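Local structure of protein-glutamine gamma-glutamyltransferase (Pseudomonas aeruginosa PAO1, 6G49) at residues A[207-212]-A[300-305]. The protein shows transglutaminase activity in vitro, cross-linking protein glutamine and lysine side chains, through its periplasmic domain, and is critical for the viability of the bacterium. Sequence-based numbering, arbitrary orientation. Where two conformers were deposited one is given.
Sequences ALLQRF and LSVDPT
Leu209 and Pro304 bring the two backbones closest together, their CA atoms 6.1 Å apart, where a turn of helix 201-214 faces the end of strand 298-302 and the loop that follows it. No hydrogen bond joins the segments; the contact is apolar throughout. Leu209 reaches across with CG anti to its own carbonyl carbon (chi1 -72°), and its two methyls divide the work. CD1 lies 3.5 Å from Val302 CG2 as the leucine and valine side chains run antiparallel past one another; Val302 was modelled in two conformers, so the closeness holds for this one and should not be pressed. CD2 also touches Val302 CG2, and settles against the backbone of the proline, 3.9 Å from Pro304 CA. One helical turn along, Phe212 lies beside Pro304, the ring and the proline extending in a common direction, and the CD2-CE2 side of the ring meets the proline obliquely: Pro304 CB is 3.8 Å from Phe212 CE2. Around them, Met250 of helix 243-256 packs on Leu209, Val302 and Pro304, while Phe217 and Tyr246 make edge-to-face contacts with the Phe212 ring.

Asp303, between Val302 at the strand end and Pro304 just beyond it, leaves the backbone pointing away from the helix. Its OD1 accepts a hydrogen bond from the backbone N of Thr305, 3.0 Å away, an Asx turn in which the N-H comes from 49° above the carboxylate plane; OD2 bonds His287 NE2 and Tyr72 OH. Asp303 and His287 are probably active-site residues together with the presumed nucleophile Cys243, as in the Cys-His-Asp triad of transglutaminases. The chemistry is thus divided by direction: Val302 and Pro304 give the helix a greasy surface, whereas the residue between them presents its carboxylate, gripped at both oxygens, to the probable catalytic histidine.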
ATOM      1  N   ALA A 207     -12.284  14.274   2.601  1.00 24.67           N
ATOM      2  CA  ALA A 207     -13.581  14.259   1.980  1.00 27.54           C
ATOM      3  C   ALA A 207     -13.770  12.947   1.194  1.00 30.09           C
ATOM      4  O   ALA A 207     -14.869  12.321   1.194  1.00 27.01           O
ATOM      5  CB  ALA A 207     -13.756  15.480   1.099  1.00 29.87           C
ATOM      6  N   LEU A 208     -12.685  12.492   0.526  1.00 25.89           N
ATOM      7  CA  LEU A 208     -12.771  11.268  -0.185  1.00 26.16           C
ATOM      8  C   LEU A 208     -12.951  10.073   0.772  1.00 23.92           C
ATOM      9  O   LEU A 208     -13.757   9.161   0.482  1.00 26.82           O
ATOM     10  CB  LEU A 208     -11.502  11.164  -1.048  1.00 23.72           C
ATOM     11  CG  LEU A 208     -11.407  10.031  -2.036  1.00 26.19           C
ATOM     12  CD1 LEU A 208     -12.647   9.862  -2.884  1.00 26.31           C
ATOM     13  CD2 LEU A 208     -10.190  10.242  -2.952  1.00 27.35           C
ATOM     14  N   LEU A 209     -12.201  10.047   1.884  1.00 22.42           N
ATOM     15  CA  LEU A 209     -12.343   8.971   2.876  1.00 23.68           C
ATOM     16  C   LEU A 209     -13.787   8.957   3.399  1.00 27.75           C
ATOM     17  O   LEU A 209     -14.389   7.900   3.651  1.00 25.91           O
ATOM     18  CB  LEU A 209     -11.340   9.190   3.989  1.00 24.67           C
ATOM     19  CG  LEU A 209      -9.902   8.902   3.606  1.00 24.92           C
ATOM     20  CD1 LEU A 209      -9.008   9.305   4.779  1.00 26.91           C
ATOM     21  CD2 LEU A 209      -9.741   7.430   3.211  1.00 24.78           C
ATOM     22  N   GLN A 210     -14.381  10.145   3.539  1.00 25.71           N
ATOM     23  CA  GLN A 210     -15.733  10.251   4.041  0.59 26.32           C
ATOM     24  C   GLN A 210     -16.732   9.589   3.088  1.00 25.67           C
ATOM     25  O   GLN A 210     -17.775   9.021   3.512  1.00 25.44           O
ATOM     26  CB  GLN A 210     -16.084  11.726   4.270  0.59 27.65           C
ATOM     27  CG  GLN A 210     -15.697  12.230   5.650  0.59 28.21           C
ATOM     28  CD  GLN A 210     -16.314  13.596   5.818  0.59 41.54           C
ATOM     29  OE1 GLN A 210     -17.381  13.755   6.424  0.59 51.14           O
ATOM     30  NE2 GLN A 210     -15.705  14.574   5.173  0.59 50.73           N
ATOM     31  N   ARG A 211     -16.475   9.624   1.782  1.00 23.97           N
ATOM     32  CA  ARG A 211     -17.389   8.996   0.834  1.00 24.60           C
ATOM     33  C   ARG A 211     -17.425   7.479   1.074  1.00 26.24           C
ATOM     34  O   ARG A 211     -18.469   6.808   1.010  1.00 24.80           O
ATOM     35  CB  ARG A 211     -17.034   9.288  -0.628  1.00 28.49           C
ATOM     36  CG  ARG A 211     -17.260  10.728  -1.037  1.00 32.29           C
ATOM     37  CD  ARG A 211     -16.818  10.858  -2.478  1.00 35.74           C
ATOM     38  NE  ARG A 211     -17.608  10.050  -3.398  1.00 35.96           N
ATOM     39  CZ  ARG A 211     -18.712  10.496  -3.996  1.00 37.68           C
ATOM     40  NH1 ARG A 211     -19.141  11.727  -3.754  1.00 33.59           N
ATOM     41  NH2 ARG A 211     -19.377   9.706  -4.802  1.00 31.67           N
ATOM     42  N   PHE A 212     -16.263   6.885   1.339  1.00 22.27           N
ATOM     43  CA  PHE A 212     -16.240   5.487   1.586  1.00 22.92           C
ATOM     44  C   PHE A 212     -16.937   5.168   2.923  1.00 26.49           C
ATOM     45  O   PHE A 212     -17.521   4.112   3.088  1.00 27.83           O
ATOM     46  CB  PHE A 212     -14.798   4.952   1.605  1.00 22.19           C
ATOM     47  CG  PHE A 212     -14.082   4.983   0.274  1.00 22.18           C
ATOM     48  CD1 PHE A 212     -14.567   4.299  -0.823  1.00 23.00           C
ATOM     49  CD2 PHE A 212     -12.917   5.726   0.125  1.00 21.10           C
ATOM     50  CE1 PHE A 212     -13.909   4.309  -2.036  1.00 25.62           C
ATOM     51  CE2 PHE A 212     -12.247   5.725  -1.085  1.00 23.62           C
ATOM     52  CZ  PHE A 212     -12.742   5.024  -2.164  1.00 22.95           C
ATOM     53  N   LEU A 300       2.327  10.895   2.858  1.00 20.85           N
ATOM     54  CA  LEU A 300       1.547  10.373   3.961  1.00 23.66           C
ATOM     55  C   LEU A 300       0.723   9.199   3.467  1.00 20.39           C
ATOM     56  O   LEU A 300       0.138   9.246   2.382  1.00 19.15           O
ATOM     57  CB  LEU A 300       0.622  11.454   4.518  1.00 24.89           C
ATOM     58  CG  LEU A 300       1.331  12.678   5.144  1.00 26.73           C
ATOM     59  CD1 LEU A 300       0.296  13.705   5.521  1.00 30.41           C
ATOM     60  CD2 LEU A 300       2.192  12.284   6.324  1.00 27.81           C
ATOM     61  N   SER A 301       0.678   8.129   4.270  1.00 21.60           N
ATOM     62  CA  SER A 301      -0.060   6.939   3.905  1.00 22.33           C
ATOM     63  C   SER A 301      -1.472   7.010   4.466  1.00 22.70           C
ATOM     64  O   SER A 301      -1.691   7.527   5.556  1.00 25.09           O
ATOM     65  CB  SER A 301       0.624   5.705   4.448  1.00 25.02           C
ATOM     66  OG  SER A 301       1.934   5.590   3.916  1.00 31.45           O
ATOM     67  N   VAL A 302      -2.417   6.464   3.716  1.00 20.26           N
ATOM     68  CA  VAL A 302      -3.811   6.434   4.089  0.67 20.44           C
ATOM     69  C   VAL A 302      -4.404   5.115   3.583  1.00 20.54           C
ATOM     70  O   VAL A 302      -4.037   4.618   2.538  1.00 20.86           O
ATOM     71  CB  VAL A 302      -4.560   7.658   3.563  0.67 24.79           C
ATOM     72  CG1 VAL A 302      -4.638   7.713   2.041  0.67 19.96           C
ATOM     73  CG2 VAL A 302      -5.916   7.804   4.203  0.67 31.99           C
ATOM     74  N   ASP A 303      -5.373   4.577   4.334  1.00 21.21           N
ATOM     75  CA  ASP A 303      -5.948   3.275   3.963  1.00 20.46           C
ATOM     76  C   ASP A 303      -7.456   3.384   3.869  1.00 20.48           C
ATOM     77  O   ASP A 303      -8.137   3.377   4.886  1.00 20.44           O
ATOM     78  CB  ASP A 303      -5.565   2.199   4.966  1.00 20.52           C
ATOM     79  CG  ASP A 303      -6.074   0.850   4.553  1.00 19.99           C
ATOM     80  OD1 ASP A 303      -6.755   0.736   3.501  1.00 22.12           O
ATOM     81  OD2 ASP A 303      -5.715  -0.128   5.287  1.00 20.32           O
ATOM     82  N   PRO A 304      -8.023   3.491   2.654  1.00 19.81           N
ATOM     83  CA  PRO A 304      -9.458   3.656   2.497  1.00 21.09           C
ATOM     84  C   PRO A 304     -10.251   2.449   3.004  1.00 21.05           C
ATOM     85  O   PRO A 304     -11.433   2.601   3.326  1.00 22.11           O
ATOM     86  CB  PRO A 304      -9.669   3.874   0.983  1.00 22.52           C
ATOM     87  CG  PRO A 304      -8.424   3.341   0.362  1.00 19.42           C
ATOM     88  CD  PRO A 304      -7.321   3.581   1.365  1.00 20.97           C
ATOM     89  N   THR A 305      -9.620   1.285   3.059  1.00 20.81           N
ATOM     90  CA  THR A 305     -10.265   0.056   3.529  0.57 21.36           C
ATOM     91  C   THR A 305     -10.728   0.284   4.963  1.00 20.88           C
ATOM     92  O   THR A 305     -11.708  -0.300   5.445  1.00 22.17           O
ATOM     93  CB  THR A 305      -9.318  -1.152   3.483  0.57 20.04           C
ATOM     94  OG1 THR A 305      -9.048  -1.478   2.122  0.57 20.42           O
ATOM     95  CG2 THR A 305      -9.866  -2.391   4.155  0.57 21.73           C
TER